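Local coordinates for protein MstE (PDB 6SBF) that probably folds linear isoprenoid precursors into polycyclic scaffolds for merosterol biosynthesis, acting as a single-domain class II terpene cyclase, at residues Leu88-Trp99 / Arg129-His140; Leu246-Phe254 / Ala287-Leu295. The protein carries 1 engineered substitution. One frame throughout, in Å; residues are numbered along the deposited sequence. Where two conformers were deposited one is given.

Overall arrangement
Contact 1 (88-99 with 129-140) and contact 2 (246-254 with 287-295) lie far apart in the alpha6-alpha6 barrel: their centres are 39 Å apart, their nearest atoms about 25 Å, and they fall on opposite sides of the chain's centre, each about 20 Å from it. They follow one another along the chain. Their plan is nevertheless alike: a helix ends, a type I turn closes on a buried glycine, and an aromatic residue soon follows, all packed on a later helix. Contact 1 secures this with an arginine and hydrogen bonds, contact 2 with apolar and CH...O contacts. Contact 2 lies within the region related to squalene-hopene cyclases.

Contact 1: residues Leu88-Trp99 / Arg129-His140; sequences LKIRDHRPTGEW and RAQQARAALATH
Gly97 O is gripped side-on by Arg129, NE reaching it at 2.8 Å and NH2 at 3.0 Å, both from one face of the carbonyl plane. The same guanidinium takes Arg91 O end-on: NH1 lies 3.1 Å and NH2 3.0 Å from that oxygen. A water joins NH1 to Lys89 O, so every N-H of the group has an acceptor. The bend at chi2 (63°) swings the guanidinium onto Trp99, where it stacks with centres 3.9 Å apart and planes at 20°, an off-centre cation-pi contact. Trp99 is itself held in rotation, since its NE1 donates to Leu88 O at 2.8 Å with an almost straight N-H...O (174°). A leucine in place of Arg129 would probably leave Gly97 O and Arg91 O without these donors and the loop less firmly tied to its helix. Farther along, Ala133 CB meets Trp99 CZ3 at 3.5 Å, while Ala136 CB packs against Glu98 CG. In the Glu98 conformer given, one of two deposited, OE1 accepts from His140 NE2, a bond therefore only provisional. The contact joins the turn after helix 75-90 to helix 128-138. Behind it, Trp99 rests on Thr111 and Ala115 of helix 109-121, and Arg91 and Arg94 form salt bridges to Glu59 of helix 59-69.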
loop_
_atom_site.group_PDB
_atom_site.type_symbol
_atom_site.label_atom_id
_atom_site.label_comp_id
_atom_site.label_asym_id
_atom_site.label_seq_id
_atom_site.Cartn_x
_atom_site.Cartn_y
_atom_site.Cartn_z
ATOM N N LEU A 88 -9.666 1.123 15.733
ATOM C CA LEU A 88 -10.312 1.851 14.652
ATOM C C LEU A 88 -11.753 2.215 14.994
ATOM O O LEU A 88 -12.232 3.322 14.694
ATOM C CB LEU A 88 -10.177 1.076 13.349
ATOM C CG LEU A 88 -8.783 1.108 12.738
ATOM C CD1 LEU A 88 -8.630 0.032 11.719
ATOM C CD2 LEU A 88 -8.403 2.442 12.177
ATOM N N LYS A 89 -12.493 1.289 15.613
ATOM C CA LYS A 89 -13.899 1.599 15.979
ATOM C C LYS A 89 -14.004 2.742 16.983
ATOM O O LYS A 89 -15.008 3.466 16.928
ATOM C CB LYS A 89 -14.590 0.348 16.509
ATOM C CG LYS A 89 -14.966 -0.630 15.402
ATOM C CD LYS A 89 -15.847 -1.748 15.877
ATOM C CE LYS A 89 -15.174 -2.616 16.907
ATOM N NZ LYS A 89 -16.090 -3.675 17.321
ATOM N N ILE A 90 -12.993 2.884 17.851
ATOM C CA ILE A 90 -13.018 3.986 18.833
ATOM C C ILE A 90 -12.751 5.328 18.151
ATOM O O ILE A 90 -13.143 6.351 18.696
ATOM C CB ILE A 90 -12.052 3.671 19.992
ATOM C CG1 ILE A 90 -12.637 2.519 20.805
ATOM C CG2 ILE A 90 -11.744 4.848 20.836
ATOM C CD1 ILE A 90 -11.608 1.798 21.671
ATOM N N ARG A 91 -12.140 5.350 16.952
ATOM C CA ARG A 91 -11.937 6.575 16.127
ATOM C C ARG A 91 -13.230 6.843 15.356
ATOM O O ARG A 91 -13.284 6.654 14.110
ATOM C CB ARG A 91 -10.703 6.437 15.245
ATOM C CG ARG A 91 -9.380 6.378 15.978
ATOM C CD ARG A 91 -8.990 7.724 16.591
ATOM N NE ARG A 91 -7.747 7.646 17.311
ATOM C CZ ARG A 91 -6.543 7.793 16.756
ATOM N NH1 ARG A 91 -6.378 8.167 15.489
ATOM N NH2 ARG A 91 -5.473 7.610 17.500
ATOM N N ASP A 92 -14.247 7.282 16.065
ATOM C CA ASP A 92 -15.614 7.489 15.568
ATOM C C ASP A 92 -15.999 8.959 15.612
ATOM O O ASP A 92 -17.201 9.276 15.634
ATOM C CB ASP A 92 -16.593 6.625 16.383
ATOM C CG ASP A 92 -16.777 7.056 17.833
ATOM O OD1 ASP A 92 -16.005 7.930 18.277
ATOM O OD2 ASP A 92 -17.705 6.599 18.457
ATOM N N HIS A 93 -15.023 9.836 15.576
ATOM C CA HIS A 93 -15.232 11.289 15.746
ATOM C C HIS A 93 -15.651 11.995 14.466
ATOM O O HIS A 93 -16.058 13.144 14.557
ATOM C CB HIS A 93 -13.992 11.897 16.381
ATOM C CG HIS A 93 -12.744 11.698 15.589
ATOM N ND1 HIS A 93 -12.228 10.441 15.334
ATOM C CD2 HIS A 93 -11.883 12.590 15.023
ATOM C CE1 HIS A 93 -11.105 10.584 14.654
ATOM N NE2 HIS A 93 -10.860 11.881 14.466
ATOM N N ARG A 94 -15.529 11.377 13.301
ATOM C CA ARG A 94 -15.844 12.086 12.045
ATOM C C ARG A 94 -17.273 11.778 11.641
ATOM O O ARG A 94 -17.659 10.623 11.637
ATOM C CB ARG A 94 -14.855 11.664 10.953
ATOM C CG ARG A 94 -13.404 11.879 11.334
ATOM C CD ARG A 94 -12.478 11.554 10.177
ATOM N NE ARG A 94 -11.079 11.612 10.545
ATOM C CZ ARG A 94 -10.377 10.642 11.141
ATOM N NH1 ARG A 94 -10.948 9.485 11.420
ATOM N NH2 ARG A 94 -9.108 10.810 11.475
ATOM N N PRO A 95 -18.035 12.770 11.196
ATOM C CA PRO A 95 -19.444 12.560 10.916
ATOM C C PRO A 95 -19.706 11.622 9.745
ATOM O O PRO A 95 -20.789 11.032 9.644
ATOM C CB PRO A 95 -19.997 13.944 10.591
ATOM C CG PRO A 95 -18.795 14.841 10.411
ATOM C CD PRO A 95 -17.634 14.189 11.123
ATOM N N THR A 96 -18.725 11.496 8.835
ATOM C CA THR A 96 -18.869 10.600 7.656
ATOM C C THR A 96 -18.635 9.135 8.029
ATOM O O THR A 96 -18.982 8.282 7.227
ATOM C CB THR A 96 -17.889 11.014 6.547
ATOM O OG1 THR A 96 -16.599 10.834 7.116
ATOM C CG2 THR A 96 -18.104 12.408 5.994
ATOM N N GLY A 97 -18.009 8.844 9.146
ATOM C CA GLY A 97 -17.603 7.486 9.478
ATOM C C GLY A 97 -16.305 7.068 8.862
ATOM O O GLY A 97 -15.919 5.892 9.021
ATOM N N GLU A 98 -15.608 8.011 8.225
ATOM C CA GLU A 98 -14.329 7.734 7.548
ATOM C C GLU A 98 -13.205 7.633 8.582
ATOM O O GLU A 98 -13.312 8.187 9.691
ATOM C CB GLU A 98 -14.039 8.852 6.556
ATOM C CG GLU A 98 -15.042 8.855 5.427
ATOM C CD GLU A 98 -14.850 10.023 4.488
ATOM O OE1 GLU A 98 -15.007 9.815 3.284
ATOM O OE2 GLU A 98 -14.497 11.131 4.989
ATOM N N TRP A 99 -12.121 6.992 8.180
ATOM C CA TRP A 99 -10.851 7.087 8.863
ATOM C C TRP A 99 -9.906 8.002 8.054
ATOM O O TRP A 99 -10.167 8.214 6.870
ATOM C CB TRP A 99 -10.300 5.705 9.095
ATOM C CG TRP A 99 -11.087 4.873 10.062
ATOM C CD1 TRP A 99 -10.984 4.889 11.405
ATOM C CD2 TRP A 99 -12.077 3.880 9.727
ATOM N NE1 TRP A 99 -11.854 3.972 11.972
ATOM C CE2 TRP A 99 -12.496 3.323 10.942
ATOM C CE3 TRP A 99 -12.618 3.392 8.556
ATOM C CZ2 TRP A 99 -13.417 2.291 10.996
ATOM C CZ3 TRP A 99 -13.517 2.350 8.611
ATOM C CH2 TRP A 99 -13.918 1.822 9.817
ATOM N N ARG A 129 -20.391 0.118 11.632
ATOM C CA ARG A 129 -19.346 1.090 11.252
ATOM C C ARG A 129 -18.838 0.828 9.830
ATOM O O ARG A 129 -18.619 1.770 9.053
ATOM C CB ARG A 129 -18.209 1.095 12.257
ATOM C CG ARG A 129 -17.063 2.038 11.871
ATOM C CD ARG A 129 -17.516 3.493 11.834
ATOM N NE ARG A 129 -16.444 4.392 11.369
ATOM C CZ ARG A 129 -15.434 4.834 12.115
ATOM N NH1 ARG A 129 -15.308 4.405 13.357
ATOM N NH2 ARG A 129 -14.517 5.620 11.605
ATOM N N ALA A 130 -18.595 -0.424 9.496
ATOM C CA ALA A 130 -18.098 -0.744 8.136
ATOM C C ALA A 130 -19.135 -0.313 7.105
ATOM O O ALA A 130 -18.732 0.211 6.041
ATOM C CB ALA A 130 -17.799 -2.215 7.991
ATOM N N GLN A 131 -20.422 -0.493 7.364
ATOM C CA GLN A 131 -21.467 -0.068 6.408
ATOM C C GLN A 131 -21.378 1.448 6.220
ATOM O O GLN A 131 -21.539 1.974 5.094
ATOM C CB GLN A 131 -22.857 -0.456 6.937
ATOM C CG GLN A 131 -24.014 -0.091 6.023
ATOM C CD GLN A 131 -25.330 -0.683 6.482
ATOM O OE1 GLN A 131 -25.351 -1.840 6.876
ATOM N NE2 GLN A 131 -26.396 0.100 6.387
ATOM N N GLN A 132 -21.250 2.176 7.329
ATOM C CA GLN A 132 -21.195 3.646 7.270
ATOM C C GLN A 132 -19.941 4.105 6.493
ATOM O O GLN A 132 -20.065 5.015 5.630
ATOM C CB GLN A 132 -21.137 4.215 8.691
ATOM C CG GLN A 132 -21.235 5.740 8.726
ATOM C CD GLN A 132 -20.906 6.368 10.067
ATOM O OE1 GLN A 132 -20.396 5.677 10.933
ATOM N NE2 GLN A 132 -21.116 7.681 10.179
ATOM N N ALA A 133 -18.819 3.486 6.737
ATOM C CA ALA A 133 -17.566 3.842 6.077
ATOM C C ALA A 133 -17.661 3.515 4.580
ATOM O O ALA A 133 -17.170 4.302 3.752
ATOM C CB ALA A 133 -16.405 3.192 6.779
ATOM N N ARG A 134 -18.242 2.365 4.230
ATOM C CA ARG A 134 -18.379 2.017 2.796
ATOM C C ARG A 134 -19.259 3.037 2.103
ATOM O O ARG A 134 -18.981 3.390 0.918
ATOM C CB ARG A 134 -19.001 0.638 2.589
ATOM C CG ARG A 134 -18.056 -0.456 2.218
ATOM C CD ARG A 134 -18.709 -1.730 1.749
ATOM N NE ARG A 134 -19.750 -2.230 2.544
ATOM C CZ ARG A 134 -19.559 -2.877 3.680
ATOM N NH1 ARG A 134 -20.653 -3.186 4.297
ATOM N NH2 ARG A 134 -18.357 -3.320 4.085
ATOM N N ALA A 135 -20.330 3.448 2.752
ATOM C CA ALA A 135 -21.216 4.494 2.195
ATOM C C ALA A 135 -20.423 5.789 1.948
ATOM O O ALA A 135 -20.546 6.375 0.876
ATOM C CB ALA A 135 -22.393 4.681 3.118
ATOM N N ALA A 136 -19.582 6.159 2.899
ATOM C CA ALA A 136 -18.774 7.357 2.788
ATOM C C ALA A 136 -17.827 7.208 1.599
ATOM O O ALA A 136 -17.587 8.215 0.903
ATOM C CB ALA A 136 -18.008 7.627 4.048
ATOM N N LEU A 137 -17.269 6.041 1.365
ATOM C CA LEU A 137 -16.386 5.852 0.186
ATOM C C LEU A 137 -17.119 6.192 -1.086
ATOM O O LEU A 137 -16.470 6.764 -2.000
ATOM C CB LEU A 137 -15.942 4.425 0.016
ATOM C CG LEU A 137 -14.750 4.032 0.785
ATOM C CD1 LEU A 137 -14.416 2.561 0.538
ATOM C CD2 LEU A 137 -13.540 4.881 0.449
ATOM N N ALA A 138 -18.395 5.906 -1.167
ATOM C CA ALA A 138 -19.147 6.141 -2.402
ATOM C C ALA A 138 -19.129 7.631 -2.728
ATOM O O ALA A 138 -19.148 7.984 -3.927
ATOM C CB ALA A 138 -20.527 5.578 -2.277
ATOM N N THR A 139 -19.039 8.489 -1.719
ATOM C CA THR A 139 -19.030 9.953 -1.919
ATOM C C THR A 139 -17.794 10.412 -2.717
ATOM O O THR A 139 -17.860 11.483 -3.322
ATOM C CB THR A 139 -19.124 10.663 -0.566
ATOM O OG1 THR A 139 -20.237 10.102 0.137
ATOM C CG2 THR A 139 -19.292 12.152 -0.739
ATOM N N HIS A 140 -16.717 9.633 -2.690
ATOM C CA HIS A 140 -15.444 9.946 -3.333
ATOM C C HIS A 140 -15.370 9.453 -4.783
ATOM O O HIS A 140 -14.358 9.769 -5.444
ATOM C CB HIS A 140 -14.324 9.360 -2.493
ATOM C CG HIS A 140 -14.158 9.998 -1.171
ATOM N ND1 HIS A 140 -13.642 11.271 -1.004
ATOM C CD2 HIS A 140 -14.384 9.541 0.048
ATOM C CE1 HIS A 140 -13.584 11.532 0.299
ATOM N NE2 HIS A 140 -14.024 10.507 0.946
HETATM O O HOH W 1 -17.029 2.975 15.197
HETATM O O HOH W 2 -20.023 9.129 12.656
HETATM O O HOH W 3 -17.113 10.675 2.376
#

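Contact 2: residues Leu246-Phe254 / Ala287-Leu295; sequences LKRLCPQGF and ARAAAIGWL
Two first torsions bring Phe254 and Trp294 together: Phe254 has CG between its backbone N and carbonyl carbon (chi1 57°), whereas CG of Trp294 is anti to the backbone N (chi1 -177°). The Trp294 torsion carries the indole under Phe254 CB, while that of Phe254 directs the phenyl ring toward the pyrrole side. CB stands 3.5 Å from the centroid of the Trp294 six-membered ring and only 7° from the ring normal, a well-centred CH-pi contact. The phenyl ring then runs on obliquely, with CD2 3.4 Å from Trp294 NE1.

Gly253 makes the closest backbone approach, its CA 4.1 Å from that of Ala291. Its carbonyl O accepts a short, nearly straight CA-H...O contact from Ala291 CA at 3.2 Å; this matters because the buried oxygen has no conventional hydrogen-bond partner in the model. A longer contact of the same kind links Gly253 CA to Ala290 O. Steric evidence explains the bare backbone: a beta carbon built on Gly253 would fall 2.3 Å from Ala290 O. Toward the start of both segments the contact becomes mainly aliphatic, Leu246 CD1 touching Ala287 CB at 3.5 Å and Leu249 CD2 lying 3.8 Å from the same methyl, though CD2 also lies against Ala287 O at 3.2 Å.

The type I turn that follows helix 235-248 is thus laid along helix 282-298. Thr268 of helix 265-275 touches both Phe254 and Trp294. From other sides of helix 282-298, Ile292 packs on helix 18-37 and Leu295 on helix 350-363.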
loop_
_atom_site.group_PDB
_atom_site.type_symbol
_atom_site.label_atom_id
_atom_site.label_comp_id
_atom_site.label_asym_id
_atom_site.label_seq_id
_atom_site.Cartn_x
_atom_site.Cartn_y
_atom_site.Cartn_z
ATOM N N LEU A 246 8.353 -8.418 -14.551
ATOM C CA LEU A 246 9.520 -9.267 -14.843
ATOM C C LEU A 246 10.678 -8.376 -15.349
ATOM O O LEU A 246 11.834 -8.627 -14.971
ATOM C CB LEU A 246 9.095 -10.318 -15.879
ATOM C CG LEU A 246 10.159 -11.311 -16.217
ATOM C CD1 LEU A 246 10.574 -12.119 -14.990
ATOM C CD2 LEU A 246 9.609 -12.216 -17.290
ATOM N N LYS A 247 10.377 -7.355 -16.168
ATOM C CA LYS A 247 11.398 -6.373 -16.664
ATOM C C LYS A 247 11.966 -5.536 -15.507
ATOM O O LYS A 247 13.138 -5.221 -15.488
ATOM C CB LYS A 247 10.780 -5.520 -17.791
ATOM C CG LYS A 247 11.769 -4.658 -18.560
ATOM C CD LYS A 247 12.022 -3.225 -18.118
ATOM C CE LYS A 247 12.932 -2.492 -19.099
ATOM N NZ LYS A 247 13.895 -1.573 -18.437
ATOM N N ARG A 248 11.106 -5.152 -14.581
ATOM C CA ARG A 248 11.481 -4.317 -13.422
ATOM C C ARG A 248 12.428 -5.033 -12.468
ATOM O O ARG A 248 13.275 -4.383 -11.807
ATOM C CB ARG A 248 10.275 -3.800 -12.658
ATOM C CG ARG A 248 9.378 -2.816 -13.399
ATOM C CD ARG A 248 10.042 -1.480 -13.626
ATOM N NE ARG A 248 10.274 -0.796 -12.350
ATOM C CZ ARG A 248 11.151 0.176 -12.139
ATOM N NH1 ARG A 248 11.838 0.713 -13.122
ATOM N NH2 ARG A 248 11.255 0.725 -10.951
ATOM N N LEU A 249 12.275 -6.328 -12.327
ATOM C CA LEU A 249 13.134 -7.095 -11.423
ATOM C C LEU A 249 14.440 -7.421 -12.141
ATOM O O LEU A 249 14.455 -7.989 -13.220
ATOM C CB LEU A 249 12.431 -8.353 -10.955
ATOM C CG LEU A 249 12.995 -8.880 -9.667
ATOM C CD1 LEU A 249 12.458 -8.104 -8.473
ATOM C CD2 LEU A 249 12.748 -10.323 -9.528
ATOM N N CYS A 250 15.550 -6.978 -11.620
ATOM C CA CYS A 250 16.792 -7.353 -12.298
ATOM C C CYS A 250 17.161 -8.757 -11.842
ATOM O O CYS A 250 16.582 -9.341 -10.906
ATOM C CB CYS A 250 17.918 -6.390 -12.005
ATOM S SG CYS A 250 18.527 -6.611 -10.327
ATOM N N PRO A 251 18.166 -9.325 -12.523
ATOM C CA PRO A 251 18.590 -10.698 -12.237
ATOM C C PRO A 251 19.057 -10.933 -10.796
ATOM O O PRO A 251 18.914 -12.044 -10.295
ATOM C CB PRO A 251 19.704 -10.945 -13.264
ATOM C CG PRO A 251 19.373 -9.996 -14.384
ATOM C CD PRO A 251 18.822 -8.753 -13.706
ATOM N N GLN A 252 19.532 -9.879 -10.118
ATOM C CA GLN A 252 20.044 -9.992 -8.734
ATOM C C GLN A 252 18.884 -10.068 -7.727
ATOM O O GLN A 252 19.142 -10.318 -6.553
ATOM C CB GLN A 252 20.973 -8.829 -8.387
ATOM C CG GLN A 252 22.211 -8.817 -9.265
ATOM C CD GLN A 252 22.047 -7.845 -10.412
ATOM O OE1 GLN A 252 21.126 -7.925 -11.248
ATOM N NE2 GLN A 252 22.926 -6.860 -10.409
ATOM N N GLY A 253 17.647 -9.837 -8.152
ATOM C CA GLY A 253 16.466 -10.109 -7.337
ATOM C C GLY A 253 15.838 -8.873 -6.778
ATOM O O GLY A 253 15.045 -8.993 -5.839
ATOM N N PHE A 254 16.109 -7.702 -7.340
ATOM C CA PHE A 254 15.495 -6.480 -6.809
ATOM C C PHE A 254 15.008 -5.567 -7.930
ATOM O O PHE A 254 15.490 -5.626 -9.093
ATOM C CB PHE A 254 16.487 -5.748 -5.893
ATOM C CG PHE A 254 17.820 -5.376 -6.510
ATOM C CD1 PHE A 254 17.949 -4.291 -7.373
ATOM C CD2 PHE A 254 18.959 -6.113 -6.227
ATOM C CE1 PHE A 254 19.186 -3.951 -7.908
ATOM C CE2 PHE A 254 20.182 -5.811 -6.790
ATOM C CZ PHE A 254 20.284 -4.729 -7.635
ATOM N N ALA A 287 12.172 -15.455 -11.262
ATOM C CA ALA A 287 12.266 -14.063 -10.802
ATOM C C ALA A 287 11.762 -13.960 -9.368
ATOM O O ALA A 287 12.370 -13.292 -8.535
ATOM C CB ALA A 287 11.490 -13.195 -11.752
ATOM N N ARG A 288 10.639 -14.605 -9.088
ATOM C CA ARG A 288 10.166 -14.625 -7.697
ATOM C C ARG A 288 11.188 -15.229 -6.739
ATOM O O ARG A 288 11.380 -14.696 -5.606
ATOM C CB ARG A 288 8.837 -15.354 -7.558
ATOM C CG ARG A 288 7.690 -14.636 -8.244
ATOM C CD ARG A 288 6.313 -15.074 -7.754
ATOM N NE ARG A 288 6.192 -16.535 -7.755
ATOM C CZ ARG A 288 5.847 -17.301 -8.788
ATOM N NH1 ARG A 288 5.220 -16.812 -9.842
ATOM N NH2 ARG A 288 6.044 -18.596 -8.693
ATOM N N ALA A 289 11.802 -16.337 -7.109
ATOM C CA ALA A 289 12.800 -16.993 -6.270
ATOM C C ALA A 289 13.953 -16.039 -6.011
ATOM O O ALA A 289 14.476 -15.976 -4.894
ATOM C CB ALA A 289 13.270 -18.256 -6.947
ATOM N N ALA A 290 14.368 -15.285 -7.031
ATOM C CA ALA A 290 15.474 -14.300 -6.880
ATOM C C ALA A 290 15.081 -13.174 -5.920
ATOM O O ALA A 290 15.885 -12.786 -5.070
ATOM C CB ALA A 290 15.936 -13.775 -8.254
ATOM N N ALA A 291 13.864 -12.673 -6.051
ATOM C CA ALA A 291 13.339 -11.592 -5.200
ATOM C C ALA A 291 13.261 -12.075 -3.750
ATOM O O ALA A 291 13.635 -11.348 -2.813
ATOM C CB ALA A 291 11.999 -11.146 -5.689
ATOM N N ILE A 292 12.777 -13.296 -3.562
ATOM C CA ILE A 292 12.722 -13.874 -2.188
ATOM C C ILE A 292 14.149 -13.895 -1.633
ATOM O O ILE A 292 14.368 -13.507 -0.453
ATOM C CB ILE A 292 12.066 -15.270 -2.199
ATOM C CG1 ILE A 292 10.577 -15.157 -2.488
ATOM C CG2 ILE A 292 12.338 -15.988 -0.889
ATOM C CD1 ILE A 292 9.940 -16.501 -2.854
ATOM N N GLY A 293 15.109 -14.421 -2.390
ATOM C CA GLY A 293 16.465 -14.529 -1.854
ATOM C C GLY A 293 17.027 -13.165 -1.476
ATOM O O GLY A 293 17.672 -13.014 -0.419
ATOM N N TRP A 294 16.810 -12.165 -2.317
ATOM C CA TRP A 294 17.368 -10.834 -2.040
ATOM C C TRP A 294 16.689 -10.239 -0.799
ATOM O O TRP A 294 17.370 -9.700 0.085
ATOM C CB TRP A 294 17.187 -9.946 -3.263
ATOM C CG TRP A 294 17.804 -8.595 -3.056
ATOM C CD1 TRP A 294 19.115 -8.266 -3.226
ATOM C CD2 TRP A 294 17.096 -7.405 -2.692
ATOM N NE1 TRP A 294 19.261 -6.924 -2.957
ATOM C CE2 TRP A 294 18.047 -6.360 -2.666
ATOM C CE3 TRP A 294 15.761 -7.092 -2.424
ATOM C CZ2 TRP A 294 17.695 -5.057 -2.339
ATOM C CZ3 TRP A 294 15.397 -5.801 -2.115
ATOM C CH2 TRP A 294 16.357 -4.789 -2.086
ATOM N N LEU A 295 15.362 -10.398 -0.711
ATOM C CA LEU A 295 14.676 -9.846 0.485
ATOM C C LEU A 295 15.170 -10.588 1.755
ATOM O O LEU A 295 15.384 -9.927 2.786
ATOM C CB LEU A 295 13.155 -9.976 0.309
ATOM C CG LEU A 295 12.565 -9.032 -0.716
ATOM C CD1 LEU A 295 11.119 -9.420 -1.063
ATOM C CD2 LEU A 295 12.593 -7.603 -0.232
#